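Local coordinates for protein cellulase CEL9M (Clostridium cellulolyticum, PDB 1IA6) that probably hydrolyses internal beta-1,4-glucosidic linkages in cellulose and related beta-glucans, as a glycoside hydrolase of family 9, at residues M94-L106 and T158-I172. Numbering follows the deposited sequence.
Sequences MLQQLKYFTDYFL and TSAALTLMYLNYKNI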
ATOM      1  N   MET A  94     -12.351   5.499   5.481  1.00  9.88           N
ATOM      2  CA  MET A  94     -11.640   4.634   4.546  1.00 10.44           C
ATOM      3  C   MET A  94     -11.996   4.994   3.102  1.00 11.28           C
ATOM      4  O   MET A  94     -11.118   5.091   2.242  1.00  8.94           O
ATOM      5  CB  MET A  94     -11.991   3.169   4.817  1.00 10.73           C
ATOM      6  CG  MET A  94     -11.280   2.187   3.912  1.00 12.06           C
ATOM      7  SD  MET A  94      -9.502   2.114   4.240  1.00 12.66           S
ATOM      8  CE  MET A  94      -9.128   0.514   3.567  1.00 13.17           C
ATOM      9  N   LEU A  95     -13.285   5.189   2.834  1.00 10.99           N
ATOM     10  CA  LEU A  95     -13.730   5.537   1.488  1.00 11.68           C
ATOM     11  C   LEU A  95     -13.166   6.878   1.042  1.00 12.25           C
ATOM     12  O   LEU A  95     -12.870   7.073  -0.138  1.00 11.60           O
ATOM     13  CB  LEU A  95     -15.263   5.546   1.415  1.00 12.80           C
ATOM     14  CG  LEU A  95     -15.885   4.145   1.438  1.00 15.12           C
ATOM     15  CD1 LEU A  95     -17.399   4.244   1.563  1.00 16.45           C
ATOM     16  CD2 LEU A  95     -15.496   3.401   0.176  1.00 15.84           C
ATOM     17  N   GLN A  96     -13.013   7.804   1.981  1.00 11.06           N
ATOM     18  CA  GLN A  96     -12.449   9.101   1.647  1.00 12.23           C
ATOM     19  C   GLN A  96     -10.985   8.940   1.228  1.00  9.97           C
ATOM     20  O   GLN A  96     -10.551   9.557   0.259  1.00  9.34           O
ATOM     21  CB  GLN A  96     -12.550  10.054   2.840  1.00 15.05           C
ATOM     22  CG  GLN A  96     -13.978  10.235   3.337  1.00 21.77           C
ATOM     23  CD  GLN A  96     -14.108  11.333   4.372  1.00 22.84           C
ATOM     24  OE1 GLN A  96     -13.294  11.434   5.287  1.00 26.26           O
ATOM     25  NE2 GLN A  96     -15.144  12.157   4.235  1.00 25.52           N
ATOM     26  N   GLN A  97     -10.232   8.105   1.941  1.00  8.40           N
ATOM     27  CA  GLN A  97      -8.820   7.895   1.610  1.00  9.45           C
ATOM     28  C   GLN A  97      -8.711   7.276   0.224  1.00  9.35           C
ATOM     29  O   GLN A  97      -7.865   7.665  -0.582  1.00  8.37           O
ATOM     30  CB  GLN A  97      -8.143   6.969   2.631  1.00  9.76           C
ATOM     31  CG  GLN A  97      -8.361   7.352   4.094  1.00  9.96           C
ATOM     32  CD  GLN A  97      -7.911   8.763   4.411  1.00 11.45           C
ATOM     33  OE1 GLN A  97      -8.346   9.722   3.775  1.00 11.05           O
ATOM     34  NE2 GLN A  97      -7.043   8.899   5.407  1.00 11.25           N
ATOM     35  N   LEU A  98      -9.583   6.314  -0.050  1.00  8.52           N
ATOM     36  CA  LEU A  98      -9.580   5.638  -1.341  1.00  7.81           C
ATOM     37  C   LEU A  98      -9.959   6.570  -2.488  1.00  8.06           C
ATOM     38  O   LEU A  98      -9.316   6.563  -3.538  1.00  8.54           O
ATOM     39  CB  LEU A  98     -10.529   4.434  -1.306  1.00  8.18           C
ATOM     40  CG  LEU A  98     -10.019   3.271  -0.450  1.00 11.01           C
ATOM     41  CD1 LEU A  98     -11.141   2.287  -0.169  1.00 12.14           C
ATOM     42  CD2 LEU A  98      -8.872   2.587  -1.175  1.00 10.89           C
ATOM     43  N   LYS A  99     -10.990   7.383  -2.293  1.00  8.09           N
ATOM     44  CA  LYS A  99     -11.400   8.286  -3.358  1.00  8.96           C
ATOM     45  C   LYS A  99     -10.320   9.320  -3.651  1.00  8.46           C
ATOM     46  O   LYS A  99     -10.205   9.803  -4.781  1.00  8.00           O
ATOM     47  CB  LYS A  99     -12.717   8.985  -3.018  1.00  9.30           C
ATOM     48  CG  LYS A  99     -13.353   9.654  -4.240  1.00 13.02           C
ATOM     49  CD  LYS A  99     -14.747  10.181  -3.949  1.00 14.31           C
ATOM     50  CE  LYS A  99     -15.435  10.664  -5.224  1.00 13.57           C
ATOM     51  NZ  LYS A  99     -14.660  11.741  -5.897  1.00 13.68           N
ATOM     52  N   TYR A 100      -9.517   9.659  -2.644  1.00  9.50           N
ATOM     53  CA  TYR A 100      -8.453  10.628  -2.867  1.00  8.89           C
ATOM     54  C   TYR A 100      -7.441  10.007  -3.832  1.00  9.32           C
ATOM     55  O   TYR A 100      -6.823  10.711  -4.637  1.00  8.73           O
ATOM     56  CB  TYR A 100      -7.766  11.006  -1.555  1.00  9.63           C
ATOM     57  CG  TYR A 100      -7.150  12.390  -1.591  1.00  9.68           C
ATOM     58  CD1 TYR A 100      -7.947  13.529  -1.462  1.00 12.50           C
ATOM     59  CD2 TYR A 100      -5.782  12.563  -1.783  1.00  8.92           C
ATOM     60  CE1 TYR A 100      -7.395  14.810  -1.521  1.00 12.15           C
ATOM     61  CE2 TYR A 100      -5.216  13.842  -1.845  1.00  9.86           C
ATOM     62  CZ  TYR A 100      -6.028  14.958  -1.715  1.00 12.30           C
ATOM     63  OH  TYR A 100      -5.481  16.224  -1.793  1.00 13.30           O
ATOM     64  N   PHE A 101      -7.273   8.687  -3.750  1.00  8.13           N
ATOM     65  CA  PHE A 101      -6.364   7.971  -4.651  1.00  8.11           C
ATOM     66  C   PHE A 101      -6.971   7.922  -6.053  1.00  7.87           C
ATOM     67  O   PHE A 101      -6.342   8.313  -7.034  1.00  8.01           O
ATOM     68  CB  PHE A 101      -6.160   6.509  -4.219  1.00  7.71           C
ATOM     69  CG  PHE A 101      -5.036   6.288  -3.244  1.00  8.72           C
ATOM     70  CD1 PHE A 101      -3.708   6.391  -3.650  1.00  9.52           C
ATOM     71  CD2 PHE A 101      -5.308   5.911  -1.933  1.00  8.92           C
ATOM     72  CE1 PHE A 101      -2.668   6.114  -2.765  1.00  9.48           C
ATOM     73  CE2 PHE A 101      -4.277   5.632  -1.041  1.00 10.85           C
ATOM     74  CZ  PHE A 101      -2.954   5.732  -1.458  1.00 10.88           C
ATOM     75  N   THR A 102      -8.200   7.424  -6.148  1.00  7.10           N
ATOM     76  CA  THR A 102      -8.824   7.277  -7.456  1.00  8.49           C
ATOM     77  C   THR A 102      -9.066   8.576  -8.214  1.00  8.41           C
ATOM     78  O   THR A 102      -8.955   8.594  -9.437  1.00  8.72           O
ATOM     79  CB  THR A 102     -10.127   6.440  -7.368  1.00  8.32           C
ATOM     80  OG1 THR A 102     -11.069   7.079  -6.505  1.00  9.21           O
ATOM     81  CG2 THR A 102      -9.814   5.052  -6.823  1.00  9.72           C
ATOM     82  N   ASP A 103      -9.375   9.663  -7.510  1.00  7.79           N
ATOM     83  CA  ASP A 103      -9.583  10.943  -8.191  1.00  9.60           C
ATOM     84  C   ASP A 103      -8.296  11.311  -8.926  1.00  9.69           C
ATOM     85  O   ASP A 103      -8.323  11.852 -10.035  1.00 10.58           O
ATOM     86  CB  ASP A 103      -9.908  12.058  -7.192  1.00 10.36           C
ATOM     87  CG  ASP A 103     -11.360  12.055  -6.753  1.00 13.00           C
ATOM     88  OD1 ASP A 103     -12.176  11.336  -7.365  1.00 11.17           O
ATOM     89  OD2 ASP A 103     -11.683  12.790  -5.797  1.00 13.64           O
ATOM     90  N   TYR A 104      -7.168  11.022  -8.285  1.00  8.38           N
ATOM     91  CA  TYR A 104      -5.856  11.309  -8.849  1.00  8.77           C
ATOM     92  C   TYR A 104      -5.574  10.420 -10.061  1.00  7.43           C
ATOM     93  O   TYR A 104      -5.087  10.896 -11.085  1.00  8.39           O
ATOM     94  CB  TYR A 104      -4.792  11.122  -7.757  1.00  9.26           C
ATOM     95  CG  TYR A 104      -3.351  11.178  -8.215  1.00 10.32           C
ATOM     96  CD1 TYR A 104      -2.829  12.316  -8.836  1.00 10.02           C
ATOM     97  CD2 TYR A 104      -2.496  10.097  -7.995  1.00  9.70           C
ATOM     98  CE1 TYR A 104      -1.488  12.373  -9.223  1.00 11.24           C
ATOM     99  CE2 TYR A 104      -1.156  10.145  -8.378  1.00 10.80           C
ATOM    100  CZ  TYR A 104      -0.660  11.284  -8.991  1.00 12.35           C
ATOM    101  OH  TYR A 104       0.666  11.329  -9.368  1.00 12.41           O
ATOM    102  N   PHE A 105      -5.889   9.133  -9.959  1.00  6.68           N
ATOM    103  CA  PHE A 105      -5.659   8.227 -11.079  1.00  6.97           C
ATOM    104  C   PHE A 105      -6.466   8.645 -12.309  1.00  8.20           C
ATOM    105  O   PHE A 105      -5.967   8.591 -13.437  1.00  7.36           O
ATOM    106  CB  PHE A 105      -6.026   6.787 -10.705  1.00  7.02           C
ATOM    107  CG  PHE A 105      -5.230   6.232  -9.559  1.00  8.89           C
ATOM    108  CD1 PHE A 105      -3.907   6.623  -9.350  1.00  9.40           C
ATOM    109  CD2 PHE A 105      -5.798   5.309  -8.694  1.00  7.85           C
ATOM    110  CE1 PHE A 105      -3.164   6.098  -8.288  1.00 10.03           C
ATOM    111  CE2 PHE A 105      -5.066   4.779  -7.630  1.00 10.81           C
ATOM    112  CZ  PHE A 105      -3.749   5.175  -7.427  1.00 10.01           C
ATOM    113  N   LEU A 106      -7.712   9.055 -12.091  1.00 10.04           N
ATOM    114  CA  LEU A 106      -8.571   9.472 -13.194  1.00 10.84           C
ATOM    115  C   LEU A 106      -8.038  10.730 -13.876  1.00 11.80           C
ATOM    116  O   LEU A 106      -8.040  10.820 -15.102  1.00 11.45           O
ATOM    117  CB  LEU A 106     -10.004   9.701 -12.699  1.00 11.62           C
ATOM    118  CG  LEU A 106     -10.778   8.439 -12.292  1.00 12.87           C
ATOM    119  CD1 LEU A 106     -12.141   8.823 -11.728  1.00 15.34           C
ATOM    120  CD2 LEU A 106     -10.935   7.526 -13.499  1.00 13.75           C
ATOM    121  N   THR A 158      -2.836   0.090 -10.798  1.00  7.07           N
ATOM    122  CA  THR A 158      -3.767   1.213 -10.823  1.00  5.92           C
ATOM    123  C   THR A 158      -5.125   0.703 -11.297  1.00  7.20           C
ATOM    124  O   THR A 158      -6.163   1.087 -10.765  1.00  6.93           O
ATOM    125  CB  THR A 158      -3.256   2.330 -11.759  1.00  8.26           C
ATOM    126  OG1 THR A 158      -1.940   2.717 -11.347  1.00  7.42           O
ATOM    127  CG2 THR A 158      -4.167   3.548 -11.695  1.00  7.74           C
ATOM    128  N   SER A 159      -5.108  -0.181 -12.289  1.00  6.43           N
ATOM    129  CA  SER A 159      -6.341  -0.766 -12.806  1.00  7.84           C
ATOM    130  C   SER A 159      -7.060  -1.519 -11.685  1.00  6.29           C
ATOM    131  O   SER A 159      -8.269  -1.370 -11.496  1.00  7.60           O
ATOM    132  CB  SER A 159      -6.024  -1.726 -13.959  1.00  7.88           C
ATOM    133  OG  SER A 159      -7.192  -2.388 -14.424  1.00 10.52           O
ATOM    134  N   ALA A 160      -6.311  -2.327 -10.938  1.00  6.73           N
ATOM    135  CA  ALA A 160      -6.897  -3.102  -9.847  1.00  5.21           C
ATOM    136  C   ALA A 160      -7.493  -2.182  -8.793  1.00  5.38           C
ATOM    137  O   ALA A 160      -8.571  -2.447  -8.272  1.00  5.21           O
ATOM    138  CB  ALA A 160      -5.841  -4.014  -9.217  1.00  5.55           C
ATOM    139  N   ALA A 161      -6.788  -1.102  -8.476  1.00  5.00           N
ATOM    140  CA  ALA A 161      -7.275  -0.152  -7.482  1.00  5.48           C
ATOM    141  C   ALA A 161      -8.591   0.469  -7.944  1.00  6.22           C
ATOM    142  O   ALA A 161      -9.499   0.685  -7.139  1.00  5.85           O
ATOM    143  CB  ALA A 161      -6.234   0.947  -7.250  1.00  5.59           C
ATOM    144  N   LEU A 162      -8.686   0.757  -9.241  1.00  5.51           N
ATOM    145  CA  LEU A 162      -9.888   1.364  -9.810  1.00  5.69           C
ATOM    146  C   LEU A 162     -11.051   0.377  -9.881  1.00  6.92           C
ATOM    147  O   LEU A 162     -12.203   0.753  -9.657  1.00  6.17           O
ATOM    148  CB  LEU A 162      -9.586   1.929 -11.201  1.00  5.71           C
ATOM    149  CG  LEU A 162      -8.729   3.201 -11.207  1.00  7.22           C
ATOM    150  CD1 LEU A 162      -8.264   3.508 -12.625  1.00 10.87           C
ATOM    151  CD2 LEU A 162      -9.533   4.364 -10.628  1.00  9.20           C
ATOM    152  N   THR A 163     -10.754  -0.881 -10.190  1.00  6.69           N
ATOM    153  CA  THR A 163     -11.800  -1.899 -10.253  1.00  7.23           C
ATOM    154  C   THR A 163     -12.331  -2.148  -8.846  1.00  8.78           C
ATOM    155  O   THR A 163     -13.532  -2.312  -8.641  1.00  8.59           O
ATOM    156  CB  THR A 163     -11.267  -3.222 -10.821  1.00  6.74           C
ATOM    157  OG1 THR A 163     -10.775  -3.001 -12.147  1.00  7.77           O
ATOM    158  CG2 THR A 163     -12.381  -4.278 -10.868  1.00  7.77           C
ATOM    159  N   LEU A 164     -11.430  -2.178  -7.871  1.00  7.44           N
ATOM    160  CA  LEU A 164     -11.856  -2.390  -6.493  1.00  8.12           C
ATOM    161  C   LEU A 164     -12.716  -1.218  -6.036  1.00  8.98           C
ATOM    162  O   LEU A 164     -13.657  -1.398  -5.265  1.00  8.17           O
ATOM    163  CB  LEU A 164     -10.642  -2.580  -5.581  1.00  7.31           C
ATOM    164  CG  LEU A 164     -10.145  -4.028  -5.590  1.00  7.77           C
ATOM    165  CD1 LEU A 164      -8.700  -4.122  -5.104  1.00 10.13           C
ATOM    166  CD2 LEU A 164     -11.075  -4.862  -4.723  1.00  9.07           C
ATOM    167  N   MET A 165     -12.414  -0.015  -6.520  1.00  8.24           N
ATOM    168  CA  MET A 165     -13.220   1.138  -6.138  1.00  9.38           C
ATOM    169  C   MET A 165     -14.622   0.964  -6.730  1.00  9.87           C
ATOM    170  O   MET A 165     -15.623   1.273  -6.079  1.00  9.66           O
ATOM    171  CB  MET A 165     -12.593   2.446  -6.635  1.00  9.65           C
ATOM    172  CG  MET A 165     -13.293   3.686  -6.086  1.00 10.57           C
ATOM    173  SD  MET A 165     -13.323   3.687  -4.272  1.00 11.77           S
ATOM    174  CE  MET A 165     -13.619   5.415  -3.922  1.00 12.05           C
ATOM    175  N   TYR A 166     -14.698   0.466  -7.962  1.00  9.66           N
ATOM    176  CA  TYR A 166     -15.998   0.233  -8.584  1.00  9.61           C
ATOM    177  C   TYR A 166     -16.788  -0.719  -7.684  1.00 10.62           C
ATOM    178  O   TYR A 166     -17.950  -0.473  -7.369  1.00 10.98           O
ATOM    179  CB  TYR A 166     -15.833  -0.398  -9.971  1.00 11.49           C
ATOM    180  CG  TYR A 166     -17.080  -1.094 -10.481  1.00 12.82           C
ATOM    181  CD1 TYR A 166     -18.182  -0.362 -10.929  1.00 13.84           C
ATOM    182  CD2 TYR A 166     -17.171  -2.488 -10.479  1.00 14.13           C
ATOM    183  CE1 TYR A 166     -19.350  -1.004 -11.362  1.00 15.03           C
ATOM    184  CE2 TYR A 166     -18.335  -3.142 -10.909  1.00 14.40           C
ATOM    185  CZ  TYR A 166     -19.418  -2.390 -11.347  1.00 17.40           C
ATOM    186  OH  TYR A 166     -20.575  -3.018 -11.754  1.00 18.29           O
ATOM    187  N   LEU A 167     -16.137  -1.799  -7.261  1.00  9.70           N
ATOM    188  CA  LEU A 167     -16.781  -2.796  -6.408  1.00  9.50           C
ATOM    189  C   LEU A 167     -17.171  -2.251  -5.037  1.00 11.50           C
ATOM    190  O   LEU A 167     -18.221  -2.604  -4.505  1.00 11.61           O
ATOM    191  CB  LEU A 167     -15.862  -4.008  -6.235  1.00  9.27           C
ATOM    192  CG  LEU A 167     -15.583  -4.809  -7.512  1.00 11.48           C
ATOM    193  CD1 LEU A 167     -14.444  -5.797  -7.278  1.00 11.75           C
ATOM    194  CD2 LEU A 167     -16.856  -5.528  -7.944  1.00 11.15           C
ATOM    195  N   ASN A 168     -16.333  -1.386  -4.473  1.00  9.21           N
ATOM    196  CA  ASN A 168     -16.596  -0.819  -3.153  1.00  9.39           C
ATOM    197  C   ASN A 168     -17.457   0.445  -3.146  1.00 10.22           C
ATOM    198  O   ASN A 168     -17.984   0.824  -2.103  1.00 10.39           O
ATOM    199  CB  ASN A 168     -15.277  -0.482  -2.433  1.00 11.11           C
ATOM    200  CG  ASN A 168     -14.445  -1.709  -2.100  1.00 11.87           C
ATOM    201  OD1 ASN A 168     -14.976  -2.739  -1.698  1.00 14.32           O
ATOM    202  ND2 ASN A 168     -13.124  -1.591  -2.246  1.00 10.53           N
ATOM    203  N   TYR A 169     -17.614   1.086  -4.300  1.00 10.59           N
ATOM    204  CA  TYR A 169     -18.356   2.346  -4.369  1.00 11.90           C
ATOM    205  C   TYR A 169     -19.647   2.342  -5.191  1.00 13.49           C
ATOM    206  O   TYR A 169     -20.399   3.321  -5.167  1.00 12.62           O
ATOM    207  CB  TYR A 169     -17.417   3.422  -4.925  1.00 11.99           C
ATOM    208  CG  TYR A 169     -17.609   4.810  -4.355  1.00 13.86           C
ATOM    209  CD1 TYR A 169     -17.397   5.065  -3.001  1.00 14.82           C
ATOM    210  CD2 TYR A 169     -17.944   5.881  -5.182  1.00 14.30           C
ATOM    211  CE1 TYR A 169     -17.507   6.355  -2.486  1.00 17.22           C
ATOM    212  CE2 TYR A 169     -18.056   7.174  -4.677  1.00 16.99           C
ATOM    213  CZ  TYR A 169     -17.835   7.402  -3.329  1.00 17.92           C
ATOM    214  OH  TYR A 169     -17.922   8.681  -2.831  1.00 22.23           O
ATOM    215  N   LYS A 170     -19.910   1.255  -5.908  1.00 13.53           N
ATOM    216  CA  LYS A 170     -21.099   1.170  -6.760  1.00 15.40           C
ATOM    217  C   LYS A 170     -22.428   1.428  -6.055  1.00 16.14           C
ATOM    218  O   LYS A 170     -23.370   1.918  -6.674  1.00 15.48           O
ATOM    219  CB  LYS A 170     -21.148  -0.191  -7.463  1.00 17.36           C
ATOM    220  CG  LYS A 170     -21.236  -1.383  -6.524  1.00 20.61           C
ATOM    221  CD  LYS A 170     -20.982  -2.698  -7.259  1.00 25.74           C
ATOM    222  CE  LYS A 170     -22.045  -2.974  -8.310  1.00 29.47           C
ATOM    223  NZ  LYS A 170     -21.835  -4.288  -8.985  1.00 31.76           N
ATOM    224  N   ASN A 171     -22.505   1.102  -4.770  1.00 15.11           N
ATOM    225  CA  ASN A 171     -23.732   1.307  -4.003  1.00 18.95           C
ATOM    226  C   ASN A 171     -23.874   2.735  -3.481  1.00 17.97           C
ATOM    227  O   ASN A 171     -24.941   3.124  -3.004  1.00 18.85           O
ATOM    228  CB  ASN A 171     -23.780   0.333  -2.824  1.00 22.38           C
ATOM    229  CG  ASN A 171     -23.885  -1.113  -3.267  1.00 26.43           C
ATOM    230  OD1 ASN A 171     -23.609  -2.032  -2.495  1.00 31.24           O
ATOM    231  ND2 ASN A 171     -24.299  -1.323  -4.513  1.00 28.23           N
ATOM    232  N   ILE A 172     -22.798   3.512  -3.571  1.00 15.59           N
ATOM    233  CA  ILE A 172     -22.798   4.893  -3.095  1.00 15.97           C
ATOM    234  C   ILE A 172     -22.987   5.887  -4.236  1.00 16.41           C
ATOM    235  O   ILE A 172     -23.837   6.775  -4.165  1.00 16.04           O
ATOM    236  CB  ILE A 172     -21.478   5.211  -2.358  1.00 16.21           C
ATOM    237  CG1 ILE A 172     -21.344   4.303  -1.134  1.00 17.50           C
ATOM    238  CG2 ILE A 172     -21.446   6.671  -1.932  1.00 16.20           C
ATOM    239  CD1 ILE A 172     -19.986   4.366  -0.476  1.00 20.63           C
TER
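Met165 enters the surface of helix 94-106 as a knob into a hole formed by Leu95, Leu98, Lys99 and Thr102, a compact example of how one flexible side chain can key two helices together. Its CG stands anti to the backbone N (chi1 -172°), and a bend at chi2 (56°) carries the methyl CE to 3.7 Å from the backbone N of Lys99, while SD lies 4.1 Å from Leu98 CB. Thr102 crosses this thioether chain at about a right angle and lays its CG2 3.8 Å from Met165 CG; Thr102 OG1 is hydrogen-bonded to Tyr176 OH. The axes of 94-106 and 158-169 approach to 10.3 Å, with 127° between their N-to-C directions; both belong to the helical barrel of family 9 cellulases, where helix 64-80 packs against both of them, with Ala71 touching Phe105 and Ala161. Thr158 CG2 lies over one face of the Phe105 ring in a CH-pi contact, 3.9 Å from the ring centroid, whereas Phe101 O lies above the opposite face. Leu162 CD2 comes in at the ring edge and also meets Thr102 CG2 at 3.9 Å. Toward the other end, the Tyr169 ring receives Leu95 CD2 at its edge, and Tyr169 OH lies 3.7 Å from Lys99 CD. A bend at chi4 of Lys99 helps bring its NZ into a salt bridge with Asp103 OD1, on the syn side of the carboxylate.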